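Local coordinates for putative citrate lyase, alfa subunit (PDB 2HJ0), which is probably the alpha subunit of a citrate lyase, an alpha/beta protein of Streptococcus mutans built round two largely parallel sheets, at residues 323-328 with 344-349; 274-279 with 303-308; 75-80 with 104-109; 100-105 with 119-124. All coordinates share one frame; numbering follows the deposited sequence.

Contact 1: 323-328 with 344-349; sequences DKILDV and EKHYEI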
loop_
_atom_site.group_PDB
_atom_site.type_symbol
_atom_site.label_atom_id
_atom_site.label_comp_id
_atom_site.label_asym_id
_atom_site.label_seq_id
_atom_site.Cartn_x
_atom_site.Cartn_y
_atom_site.Cartn_z
ATOM N N ASP A 323 2.125 -19.574 14.124
ATOM C CA ASP A 323 1.432 -19.573 12.851
ATOM C C ASP A 323 1.900 -18.554 11.819
ATOM O O ASP A 323 2.205 -18.916 10.689
ATOM C CB ASP A 323 -0.067 -19.408 13.069
ATOM C CG ASP A 323 -0.847 -19.750 11.835
ATOM O OD1 ASP A 323 -0.796 -20.934 11.429
ATOM O OD2 ASP A 323 -1.494 -18.853 11.251
ATOM N N LYS A 324 1.937 -17.282 12.195
ATOM C CA LYS A 324 2.367 -16.249 11.272
ATOM C C LYS A 324 3.428 -15.400 11.925
ATOM O O LYS A 324 3.686 -15.520 13.115
ATOM C CB LYS A 324 1.206 -15.343 10.910
ATOM C CG LYS A 324 0.051 -16.021 10.248
ATOM C CD LYS A 324 0.255 -16.107 8.759
ATOM C CE LYS A 324 -0.996 -16.611 8.081
ATOM N NZ LYS A 324 -2.191 -15.805 8.420
ATOM N N ILE A 325 4.036 -14.524 11.145
ATOM C CA ILE A 325 5.052 -13.627 11.674
ATOM C C ILE A 325 5.041 -12.310 10.882
ATOM O O ILE A 325 5.202 -12.299 9.652
ATOM C CB ILE A 325 6.447 -14.303 11.662
ATOM C CG1 ILE A 325 7.547 -13.265 11.730
ATOM C CG2 ILE A 325 6.637 -15.109 10.413
ATOM C CD1 ILE A 325 8.896 -13.914 11.607
ATOM N N LEU A 326 4.806 -11.209 11.599
ATOM C CA LEU A 326 4.760 -9.869 11.001
ATOM C C LEU A 326 6.136 -9.243 11.191
ATOM O O LEU A 326 6.646 -9.173 12.306
ATOM C CB LEU A 326 3.674 -9.021 11.668
ATOM C CG LEU A 326 2.303 -9.701 11.725
ATOM C CD1 LEU A 326 1.304 -8.769 12.375
ATOM C CD2 LEU A 326 1.857 -10.081 10.334
ATOM N N ASP A 327 6.723 -8.782 10.091
ATOM C CA ASP A 327 8.086 -8.247 10.090
ATOM C C ASP A 327 8.231 -6.787 9.662
ATOM O O ASP A 327 7.886 -6.427 8.536
ATOM C CB ASP A 327 8.934 -9.128 9.155
ATOM C CG ASP A 327 10.420 -8.869 9.267
ATOM O OD1 ASP A 327 10.822 -7.730 9.566
ATOM O OD2 ASP A 327 11.191 -9.826 9.033
ATOM N N VAL A 328 8.766 -5.954 10.550
ATOM C CA VAL A 328 8.969 -4.554 10.209
ATOM C C VAL A 328 10.458 -4.313 9.974
ATOM O O VAL A 328 10.866 -3.321 9.369
ATOM C CB VAL A 328 8.476 -3.619 11.319
ATOM C CG1 VAL A 328 9.430 -3.650 12.509
ATOM C CG2 VAL A 328 8.339 -2.220 10.764
ATOM N N GLU A 344 3.677 -15.256 2.788
ATOM C CA GLU A 344 2.363 -15.238 3.443
ATOM C C GLU A 344 2.472 -15.495 4.948
ATOM O O GLU A 344 1.915 -14.740 5.737
ATOM C CB GLU A 344 1.410 -16.253 2.790
ATOM C CG GLU A 344 1.166 -17.510 3.601
ATOM C CD GLU A 344 1.103 -18.750 2.734
ATOM O OE1 GLU A 344 0.830 -19.846 3.280
ATOM O OE2 GLU A 344 1.335 -18.623 1.508
ATOM N N LYS A 345 3.199 -16.544 5.331
ATOM C CA LYS A 345 3.388 -16.902 6.736
ATOM C C LYS A 345 4.347 -15.910 7.401
ATOM O O LYS A 345 4.330 -15.723 8.616
ATOM C CB LYS A 345 3.961 -18.315 6.849
ATOM C CG LYS A 345 3.137 -19.388 6.166
ATOM C CD LYS A 345 1.959 -19.853 6.999
ATOM C CE LYS A 345 2.404 -20.807 8.108
ATOM N NZ LYS A 345 1.237 -21.322 8.899
ATOM N N HIS A 346 5.202 -15.297 6.595
ATOM C CA HIS A 346 6.152 -14.304 7.089
ATOM C C HIS A 346 5.852 -13.069 6.237
ATOM O O HIS A 346 6.311 -12.975 5.091
ATOM C CB HIS A 346 7.589 -14.798 6.878
ATOM C CG HIS A 346 8.633 -13.936 7.519
ATOM N ND1 HIS A 346 9.944 -14.334 7.652
ATOM C CD2 HIS A 346 8.564 -12.690 8.046
ATOM C CE1 HIS A 346 10.640 -13.373 8.232
ATOM N NE2 HIS A 346 9.827 -12.364 8.482
ATOM N N TYR A 347 5.074 -12.137 6.797
ATOM C CA TYR A 347 4.645 -10.936 6.077
ATOM C C TYR A 347 5.330 -9.623 6.438
ATOM O O TYR A 347 5.600 -9.339 7.600
ATOM C CB TYR A 347 3.134 -10.749 6.237
ATOM C CG TYR A 347 2.415 -10.397 4.957
ATOM C CD1 TYR A 347 2.257 -11.345 3.949
ATOM C CD2 TYR A 347 1.883 -9.114 4.756
ATOM C CE1 TYR A 347 1.581 -11.030 2.765
ATOM C CE2 TYR A 347 1.205 -8.785 3.570
ATOM C CZ TYR A 347 1.057 -9.752 2.580
ATOM O OH TYR A 347 0.382 -9.443 1.416
ATOM N N GLU A 348 5.576 -8.810 5.418
ATOM C CA GLU A 348 6.220 -7.517 5.590
ATOM C C GLU A 348 5.192 -6.425 5.909
ATOM O O GLU A 348 4.128 -6.363 5.296
ATOM C CB GLU A 348 6.983 -7.179 4.311
ATOM C CG GLU A 348 7.628 -5.807 4.266
ATOM C CD GLU A 348 8.254 -5.516 2.905
ATOM O OE1 GLU A 348 9.446 -5.122 2.866
ATOM O OE2 GLU A 348 7.555 -5.681 1.876
ATOM N N ILE A 349 5.511 -5.567 6.872
ATOM C CA ILE A 349 4.600 -4.490 7.255
ATOM C C ILE A 349 5.350 -3.171 7.442
ATOM O O ILE A 349 6.488 -3.153 7.924
ATOM C CB ILE A 349 3.866 -4.810 8.579
ATOM C CG1 ILE A 349 4.894 -4.915 9.712
ATOM C CG2 ILE A 349 3.057 -6.096 8.430
ATOM C CD1 ILE A 349 4.303 -4.988 11.112
#

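Contact 2: 274-279 with 303-308; sequences FSFQTG and NFALGG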
loop_
_atom_site.group_PDB
_atom_site.type_symbol
_atom_site.label_atom_id
_atom_site.label_comp_id
_atom_site.label_asym_id
_atom_site.label_seq_id
_atom_site.Cartn_x
_atom_site.Cartn_y
_atom_site.Cartn_z
ATOM N N PHE A 274 -1.677 -17.152 21.268
ATOM C CA PHE A 274 -1.229 -15.927 21.927
ATOM C C PHE A 274 -0.111 -15.311 21.094
ATOM O O PHE A 274 0.608 -16.028 20.410
ATOM C CB PHE A 274 -0.730 -16.250 23.343
ATOM C CG PHE A 274 0.654 -16.821 23.375
ATOM C CD1 PHE A 274 1.750 -15.989 23.571
ATOM C CD2 PHE A 274 0.873 -18.178 23.156
ATOM C CE1 PHE A 274 3.052 -16.493 23.545
ATOM C CE2 PHE A 274 2.176 -18.700 23.126
ATOM C CZ PHE A 274 3.267 -17.856 23.321
ATOM N N SER A 275 0.030 -13.990 21.151
ATOM C CA SER A 275 1.060 -13.300 20.379
ATOM C C SER A 275 2.185 -12.820 21.278
ATOM O O SER A 275 2.007 -12.695 22.487
ATOM C CB SER A 275 0.458 -12.099 19.646
ATOM O OG SER A 275 -0.187 -11.220 20.554
ATOM N N PHE A 276 3.338 -12.538 20.688
ATOM C CA PHE A 276 4.464 -12.071 21.470
ATOM C C PHE A 276 5.584 -11.479 20.621
ATOM O O PHE A 276 5.665 -11.692 19.405
ATOM C CB PHE A 276 5.045 -13.218 22.293
ATOM C CG PHE A 276 5.700 -14.276 21.459
ATOM C CD1 PHE A 276 4.940 -15.239 20.811
ATOM C CD2 PHE A 276 7.068 -14.266 21.262
ATOM C CE1 PHE A 276 5.540 -16.167 19.973
ATOM C CE2 PHE A 276 7.670 -15.197 20.423
ATOM C CZ PHE A 276 6.907 -16.146 19.778
ATOM N N GLN A 277 6.459 -10.745 21.293
ATOM C CA GLN A 277 7.613 -10.148 20.656
ATOM C C GLN A 277 8.775 -10.271 21.638
ATOM O O GLN A 277 8.642 -9.930 22.810
ATOM C CB GLN A 277 7.353 -8.676 20.322
ATOM C CG GLN A 277 8.525 -8.008 19.627
ATOM C CD GLN A 277 8.366 -6.513 19.491
ATOM O OE1 GLN A 277 7.573 -6.017 18.692
ATOM N NE2 GLN A 277 9.123 -5.781 20.286
ATOM N N THR A 278 9.901 -10.800 21.162
ATOM C CA THR A 278 11.090 -10.952 21.996
ATOM C C THR A 278 12.214 -10.098 21.456
ATOM O O THR A 278 12.118 -9.528 20.368
ATOM C CB THR A 278 11.593 -12.405 22.052
ATOM O OG1 THR A 278 11.723 -12.915 20.721
ATOM C CG2 THR A 278 10.630 -13.271 22.844
ATOM N N GLY A 279 13.292 -10.031 22.223
ATOM C CA GLY A 279 14.435 -9.226 21.839
ATOM C C GLY A 279 15.201 -9.700 20.626
ATOM O O GLY A 279 14.889 -10.721 20.011
ATOM N N ASN A 303 -0.190 -17.510 17.710
ATOM C CA ASN A 303 -0.717 -17.062 16.420
ATOM C C ASN A 303 0.313 -16.291 15.586
ATOM O O ASN A 303 0.381 -16.465 14.372
ATOM C CB ASN A 303 -1.964 -16.192 16.613
ATOM C CG ASN A 303 -1.695 -14.954 17.459
ATOM O OD1 ASN A 303 -2.567 -14.097 17.616
ATOM N ND2 ASN A 303 -0.487 -14.857 18.012
ATOM N N PHE A 304 1.099 -15.426 16.218
ATOM C CA PHE A 304 2.120 -14.689 15.482
ATOM C C PHE A 304 3.183 -14.051 16.365
ATOM O O PHE A 304 2.984 -13.851 17.561
ATOM C CB PHE A 304 1.495 -13.597 14.590
ATOM C CG PHE A 304 0.954 -12.417 15.357
ATOM C CD1 PHE A 304 -0.347 -12.424 15.842
ATOM C CD2 PHE A 304 1.758 -11.320 15.635
ATOM C CE1 PHE A 304 -0.834 -11.360 16.588
ATOM C CE2 PHE A 304 1.272 -10.255 16.386
ATOM C CZ PHE A 304 -0.022 -10.278 16.858
ATOM N N ALA A 305 4.317 -13.753 15.743
ATOM C CA ALA A 305 5.437 -13.101 16.392
ATOM C C ALA A 305 5.647 -11.775 15.630
ATOM O O ALA A 305 5.361 -11.679 14.426
ATOM C CB ALA A 305 6.662 -13.975 16.297
ATOM N N LEU A 306 6.153 -10.759 16.324
ATOM C CA LEU A 306 6.352 -9.452 15.712
ATOM C C LEU A 306 7.740 -8.866 15.883
ATOM O O LEU A 306 8.659 -9.515 16.372
ATOM C CB LEU A 306 5.334 -8.477 16.300
ATOM C CG LEU A 306 5.266 -7.055 15.758
ATOM C CD1 LEU A 306 4.912 -7.099 14.281
ATOM C CD2 LEU A 306 4.227 -6.256 16.544
ATOM N N GLY A 307 7.873 -7.620 15.446
ATOM C CA GLY A 307 9.111 -6.875 15.598
ATOM C C GLY A 307 10.224 -7.059 14.598
ATOM O O GLY A 307 10.014 -7.131 13.383
ATOM N N GLY A 308 11.427 -7.039 15.159
ATOM C CA GLY A 308 12.631 -7.243 14.403
ATOM C C GLY A 308 12.797 -8.732 14.572
ATOM O O GLY A 308 12.992 -9.232 15.685
#

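Contact 3: 75-80 with 104-109; sequences EGDYVM and NVHEPL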
loop_
_atom_site.group_PDB
_atom_site.type_symbol
_atom_site.label_atom_id
_atom_site.label_comp_id
_atom_site.label_asym_id
_atom_site.label_seq_id
_atom_site.Cartn_x
_atom_site.Cartn_y
_atom_site.Cartn_z
ATOM N N GLU A 75 24.628 -0.862 10.163
ATOM C CA GLU A 75 26.031 -0.449 10.060
ATOM C C GLU A 75 26.637 -0.662 8.691
ATOM O O GLU A 75 27.777 -0.271 8.443
ATOM C CB GLU A 75 26.887 -1.175 11.093
ATOM C CG GLU A 75 26.534 -0.869 12.547
ATOM C CD GLU A 75 26.751 0.600 12.938
ATOM O OE1 GLU A 75 27.545 1.304 12.271
ATOM O OE2 GLU A 75 26.127 1.029 13.932
ATOM N N GLY A 76 25.878 -1.290 7.804
ATOM C CA GLY A 76 26.380 -1.524 6.470
ATOM C C GLY A 76 25.854 -0.498 5.490
ATOM O O GLY A 76 26.151 -0.587 4.298
ATOM N N ASP A 77 25.097 0.490 5.970
ATOM C CA ASP A 77 24.532 1.497 5.063
ATOM C C ASP A 77 25.536 2.370 4.321
ATOM O O ASP A 77 26.546 2.794 4.879
ATOM C CB ASP A 77 23.562 2.438 5.780
ATOM C CG ASP A 77 23.045 3.521 4.857
ATOM O OD1 ASP A 77 22.244 3.195 3.962
ATOM O OD2 ASP A 77 23.464 4.694 4.994
ATOM N N TYR A 78 25.233 2.652 3.058
ATOM C CA TYR A 78 26.078 3.498 2.229
ATOM C C TYR A 78 25.294 4.685 1.679
ATOM O O TYR A 78 25.875 5.716 1.368
ATOM C CB TYR A 78 26.636 2.709 1.052
ATOM C CG TYR A 78 27.740 1.730 1.379
ATOM C CD1 TYR A 78 28.196 0.843 0.409
ATOM C CD2 TYR A 78 28.332 1.684 2.640
ATOM C CE1 TYR A 78 29.207 -0.069 0.674
ATOM C CE2 TYR A 78 29.358 0.766 2.917
ATOM C CZ TYR A 78 29.785 -0.112 1.918
ATOM O OH TYR A 78 30.767 -1.051 2.155
ATOM N N VAL A 79 23.977 4.524 1.558
ATOM C CA VAL A 79 23.095 5.555 1.020
ATOM C C VAL A 79 23.142 6.882 1.757
ATOM O O VAL A 79 23.290 7.913 1.124
ATOM C CB VAL A 79 21.640 5.057 0.980
ATOM C CG1 VAL A 79 20.730 6.111 0.380
ATOM C CG2 VAL A 79 21.564 3.771 0.185
HETATM N N MSE A 80 23.021 6.865 3.081
HETATM C CA MSE A 80 23.057 8.097 3.876
HETATM C C MSE A 80 24.296 8.940 3.574
HETATM O O MSE A 80 24.176 10.056 3.078
HETATM C CB MSE A 80 23.033 7.771 5.376
HETATM C CG MSE A 80 21.724 8.104 6.120
HETATM SE SE MSE A 80 21.662 9.807 7.135
HETATM C CE MSE A 80 22.263 9.187 8.891
ATOM N N ASN A 104 26.543 3.966 13.582
ATOM C CA ASN A 104 27.911 4.470 13.739
ATOM C C ASN A 104 28.618 4.735 12.410
ATOM O O ASN A 104 29.466 5.626 12.303
ATOM C CB ASN A 104 28.786 3.509 14.551
ATOM C CG ASN A 104 28.364 3.403 16.010
ATOM O OD1 ASN A 104 28.229 4.401 16.730
ATOM N ND2 ASN A 104 28.165 2.173 16.457
ATOM N N VAL A 105 28.280 3.971 11.384
ATOM C CA VAL A 105 28.921 4.147 10.094
ATOM C C VAL A 105 28.541 5.508 9.540
ATOM O O VAL A 105 29.136 5.982 8.572
ATOM C CB VAL A 105 28.479 3.044 9.111
ATOM C CG1 VAL A 105 26.990 3.194 8.790
ATOM C CG2 VAL A 105 29.316 3.107 7.849
ATOM N N HIS A 106 27.542 6.128 10.161
ATOM C CA HIS A 106 27.079 7.439 9.743
ATOM C C HIS A 106 27.928 8.563 10.340
ATOM O O HIS A 106 27.481 9.700 10.422
ATOM C CB HIS A 106 25.608 7.622 10.139
ATOM C CG HIS A 106 24.661 6.763 9.357
ATOM N ND1 HIS A 106 23.560 6.157 9.926
ATOM C CD2 HIS A 106 24.646 6.420 8.046
ATOM C CE1 HIS A 106 22.910 5.476 8.999
ATOM N NE2 HIS A 106 23.548 5.618 7.850
ATOM N N GLU A 107 29.154 8.243 10.742
ATOM C CA GLU A 107 30.053 9.234 11.338
ATOM C C GLU A 107 30.229 10.499 10.496
ATOM O O GLU A 107 30.271 11.609 11.034
ATOM C CB GLU A 107 31.420 8.615 11.596
ATOM C CG GLU A 107 32.313 9.428 12.516
ATOM C CD GLU A 107 33.762 8.967 12.453
ATOM O OE1 GLU A 107 34.395 9.168 11.385
ATOM O OE2 GLU A 107 34.269 8.396 13.456
ATOM N N PRO A 108 30.345 10.355 9.166
ATOM C CA PRO A 108 30.512 11.518 8.291
ATOM C C PRO A 108 29.525 12.646 8.582
ATOM O O PRO A 108 29.788 13.805 8.281
ATOM C CB PRO A 108 30.312 10.919 6.908
ATOM C CG PRO A 108 30.929 9.575 7.062
ATOM C CD PRO A 108 30.354 9.113 8.373
ATOM N N LEU A 109 28.389 12.290 9.169
ATOM C CA LEU A 109 27.357 13.257 9.514
ATOM C C LEU A 109 27.928 14.365 10.390
ATOM O O LEU A 109 27.600 15.535 10.205
ATOM C CB LEU A 109 26.229 12.574 10.275
ATOM C CG LEU A 109 24.793 12.995 10.013
ATOM C CD1 LEU A 109 23.966 12.608 11.250
ATOM C CD2 LEU A 109 24.667 14.483 9.754
#

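Contact 4: 100-105 with 119-124; sequences SSIANV and TNITSS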
loop_
_atom_site.group_PDB
_atom_site.type_symbol
_atom_site.label_atom_id
_atom_site.label_comp_id
_atom_site.label_asym_id
_atom_site.label_seq_id
_atom_site.Cartn_x
_atom_site.Cartn_y
_atom_site.Cartn_z
ATOM N N SER A 100 15.139 7.202 9.619
ATOM C CA SER A 100 14.417 6.338 10.547
ATOM C C SER A 100 15.304 6.052 11.767
ATOM O O SER A 100 14.789 5.849 12.864
ATOM C CB SER A 100 13.995 5.044 9.860
ATOM O OG SER A 100 15.094 4.370 9.291
ATOM N N SER A 101 16.625 6.031 11.581
ATOM C CA SER A 101 17.556 5.852 12.696
ATOM C C SER A 101 18.981 6.063 12.215
ATOM O O SER A 101 19.242 5.984 11.024
ATOM C CB SER A 101 17.401 4.479 13.352
ATOM O OG SER A 101 17.952 4.477 14.671
ATOM N N ILE A 102 19.900 6.338 13.136
ATOM C CA ILE A 102 21.293 6.616 12.771
ATOM C C ILE A 102 22.287 5.618 13.364
ATOM O O ILE A 102 22.270 5.352 14.564
ATOM C CB ILE A 102 21.667 8.078 13.214
ATOM C CG1 ILE A 102 20.889 9.091 12.364
ATOM C CG2 ILE A 102 23.143 8.336 13.049
ATOM C CD1 ILE A 102 20.950 10.497 12.876
ATOM N N ALA A 103 23.160 5.067 12.528
ATOM C CA ALA A 103 24.156 4.100 13.007
ATOM C C ALA A 103 25.551 4.738 13.126
ATOM O O ALA A 103 25.717 5.913 12.814
ATOM C CB ALA A 103 24.204 2.889 12.061
ATOM N N ASN A 104 26.543 3.966 13.582
ATOM C CA ASN A 104 27.911 4.470 13.739
ATOM C C ASN A 104 28.618 4.735 12.410
ATOM O O ASN A 104 29.466 5.626 12.303
ATOM C CB ASN A 104 28.786 3.509 14.551
ATOM C CG ASN A 104 28.364 3.403 16.010
ATOM O OD1 ASN A 104 28.229 4.401 16.730
ATOM N ND2 ASN A 104 28.165 2.173 16.457
ATOM N N VAL A 105 28.280 3.971 11.384
ATOM C CA VAL A 105 28.921 4.147 10.094
ATOM C C VAL A 105 28.541 5.508 9.540
ATOM O O VAL A 105 29.136 5.982 8.572
ATOM C CB VAL A 105 28.479 3.044 9.111
ATOM C CG1 VAL A 105 26.990 3.194 8.790
ATOM C CG2 VAL A 105 29.316 3.107 7.849
ATOM N N THR A 119 21.158 20.909 9.774
ATOM C CA THR A 119 20.819 21.806 10.873
ATOM C C THR A 119 19.770 21.267 11.840
ATOM O O THR A 119 19.563 21.834 12.911
ATOM C CB THR A 119 20.317 23.139 10.289
ATOM O OG1 THR A 119 19.290 22.878 9.315
ATOM C CG2 THR A 119 21.460 23.874 9.606
ATOM N N ASN A 120 19.094 20.191 11.439
ATOM C CA ASN A 120 18.060 19.547 12.251
ATOM C C ASN A 120 18.055 18.050 11.979
ATOM O O ASN A 120 18.177 17.608 10.836
ATOM C CB ASN A 120 16.673 20.120 11.941
ATOM C CG ASN A 120 16.491 21.518 12.478
ATOM O OD1 ASN A 120 17.163 22.445 12.047
ATOM N ND2 ASN A 120 15.586 21.678 13.429
ATOM N N ILE A 121 17.894 17.275 13.041
ATOM C CA ILE A 121 17.901 15.822 12.946
ATOM C C ILE A 121 16.755 15.208 13.743
ATOM O O ILE A 121 16.435 15.677 14.831
ATOM C CB ILE A 121 19.218 15.248 13.526
ATOM C CG1 ILE A 121 20.432 15.901 12.849
ATOM C CG2 ILE A 121 19.240 13.733 13.367
ATOM C CD1 ILE A 121 21.785 15.481 13.457
ATOM N N THR A 122 16.132 14.171 13.195
ATOM C CA THR A 122 15.078 13.453 13.912
ATOM C C THR A 122 15.209 11.963 13.597
ATOM O O THR A 122 15.430 11.585 12.439
ATOM C CB THR A 122 13.652 13.946 13.543
ATOM O OG1 THR A 122 12.694 13.214 14.315
ATOM C CG2 THR A 122 13.359 13.766 12.051
ATOM N N SER A 123 15.135 11.124 14.627
ATOM C CA SER A 123 15.215 9.677 14.433
ATOM C C SER A 123 15.043 8.888 15.718
ATOM O O SER A 123 14.712 9.441 16.774
ATOM C CB SER A 123 16.530 9.273 13.759
ATOM O OG SER A 123 17.618 9.314 14.650
ATOM N N SER A 124 15.253 7.582 15.607
ATOM C CA SER A 124 15.114 6.690 16.742
ATOM C C SER A 124 16.348 6.796 17.620
ATOM O O SER A 124 16.251 6.969 18.838
ATOM C CB SER A 124 14.922 5.249 16.250
ATOM O OG SER A 124 14.998 4.317 17.317
#

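Contact 1: 323-328 with 344-349
Lys345 reaches back across the start of the neighbouring strand to Asp323, which its side chain meets at about a right angle. The chain bends at chi2 and chi3, which bring CD and CE round toward Asp323 O; NZ, at the end, lies 3.2 Å from Asp323 O and 3.3 Å from Asp323 OD1. Both bonds are weak, the second being part of a salt bridge. At the far end Ile349 packs by its longer branch: CG1 sits between the backbone N and the carbonyl carbon (chi1 63°), 4.1 Å from Val328 CB, while CD1 touches Leu326 CB. Between these ends, strands 324-327 and 346-348 run parallel, with Asp327 N donating to Tyr347 O at 2.8 Å and Asp327 O accepting from Ile349 N at 3.0 Å. Asp327 shares a face of the sheet with Ile325 and His346. The imidazole offers NE2 to Asp327 OD2 at 2.9 Å, ring and carboxylate being nearly coplanar (14° apart); the bond is to be taken with caution, since Asp327 OD2 lies too near another atom of the model. Ile325 CD1 lies over one ring face, 3.7 Å from the centroid and shifted toward the rim, in a CH-pi contact; Ser338 binds ND1. Strand 346-348 is the outermost of its sheet within the chain, and strand 322-327 stands between it and strand 302-305. Helix 311-318 packs on Ile325 and Lys345 through Leu317, whereas Leu326 and Tyr347 meet Pro214 and Thr216 of the second subunit, whose Ile218 N binds Tyr347 OH.

Contact 2: 274-279 with 303-308
A first torsion of 72° sets Phe304 CG between its backbone N and carbonyl carbon, and one face of the ring comes to lie against Ser275 CB; chi1 of Ser275 (56°) places only OG. The two segments bring together the strands of a beta-alpha-beta unit, strand 275-277, helix 282-297 and strand 302-305, which lie side by side and parallel in the sheet. Ser275 CB is 3.6 Å from the centroid of the Phe304 ring and displaced toward the CE1-CZ side, which makes a CH-pi contact. The serine hydroxyl itself is held by Gln366 O and Asp368 N. The ladder between the strands is slack. Leu306 N donates to Phe276 O at 3.3 Å, Phe276 N gives only a weak bond to Phe304 O, and Asn303 N reaches Phe274 O from well above the carbonyl plane. On the face away from Phe304, Ala305 CB sits over the Phe276 ring, 4.1 Å from its CZ, and Met313 of helix 311-318 packs on both residues. Leu306 turns instead to the loop residues Val363 and Ile364. Gln277 extends alongside the departing chain, with CG 3.6 Å from Leu306 O. Its carboxamide oxygen, hydrogen-bonded to Tyr354 OH, comes to 3.6 Å from Gly307 CA: Gln277 OE1 faces a backbone that carries no side chain at that point.

Contact 3: 75-80 with 104-109
Selenomethionine Met80 lays its methyl over the imidazole of His106, CE standing above the middle of one face at 3.5 Å from the centroid. Bends at chi2 (-98°) and chi3 (-91°) lead the chain over the ring, and its CB and CG pass close to NE2. Val105 CG1 approaches the opposite face near the rim. At the ring edge NE2 donates to Asp77 OD2 at 3.0 Å, the oxygen lying in the ring plane but met from above its own carboxylate plane. Asp77 OD2 also takes Met80 N at 2.9 Å on its syn lone pair, an Asx motif at the start of helix 79-89, where Tyr78 is the N-cap residue. One oxygen thus joins the beginning of this helix to the loop that leads from strand 95-99 to helix 109-114. Ala103 N binds ND1, so both ring nitrogens have partners. The Glu75 carboxylate holds the backbone of the same loop. Each of its oxygens uses its syn lone pair, OE2 accepting from Asn104 N at 3.0 Å in a nearly straight bond and OE1 from Val105 N at 2.9 Å. The side-chain amide of Asn104 in turn bonds to Lys129 N and Asp128.

Contact 4: 100-105 with 119-124
Ile102 packs against Ile121 and Ser123 by its longer branch. From CB, CG1 leaves anti to the carbonyl carbon (chi1 -68°) and comes to 4.0 Å from Ser123 OG. The chain stays extended at chi2 (168°), and its tip, CD1, reaches 3.7 Å from Ile121 CG2 while still lying 4.0 Å from Ser123 OG. The two isoleucine side chains cross at about a right angle, and the touch is between the tip methyl of Ile102 and the branch methyl CG2 of Ile121. Around this point Leu109 and Ile113 of helix 109-114 and Val130 of helix 127-135 complete an apolar core. Strands 95-99 and 118-123 are parallel neighbours in the larger sheet of the chain, and the loop 100-105 leaves the C-terminal end of the first to cross the end of the second, a place where pockets commonly lie in alpha/beta folds of this kind. Ser123 points its CB at this loop, 3.7 Å from Ser101 CA. One residue on, Ser124 N donates to Ser100 O at 3.3 Å, the donor lying well above the carbonyl plane (44° out of it). Ser124 CB also packs against that oxygen and comes to 3.5 Å from Ser101 OG, whereas Ser124 OG binds Gly398 N. A citric acid molecule, probably from the crystallisation liquor, lies about 3 Å from the Ser124 side chain at the nearest atoms. On the loop side Ser100 OG is hydrogen-bonded to His71 ND1, and the Ser101 side chain packs on His71 as well.

In the fold
From the N terminus, contact 3 comes first: it closes a loop of 23 residues, through helix 79-89 and strand 95-99, back onto residues 75-80. Contact 4 begins on residues 100-105, which overlap the segment where contact 3 ends; the two share Asn104 and Val105, and Met80 and Leu109 of the one pack on Ile102 of the other. Together they tie the loop that follows strand 95-99 to the start of helix 79-89 on one hand and to the end of strand 118-123 on the other. Contacts 2 and 1 follow in series, each closing a helix-containing connection in the second sheet. They meet where strands 302-305 and 322-327 lie side by side, and both touch the second subunit. None is nested in another.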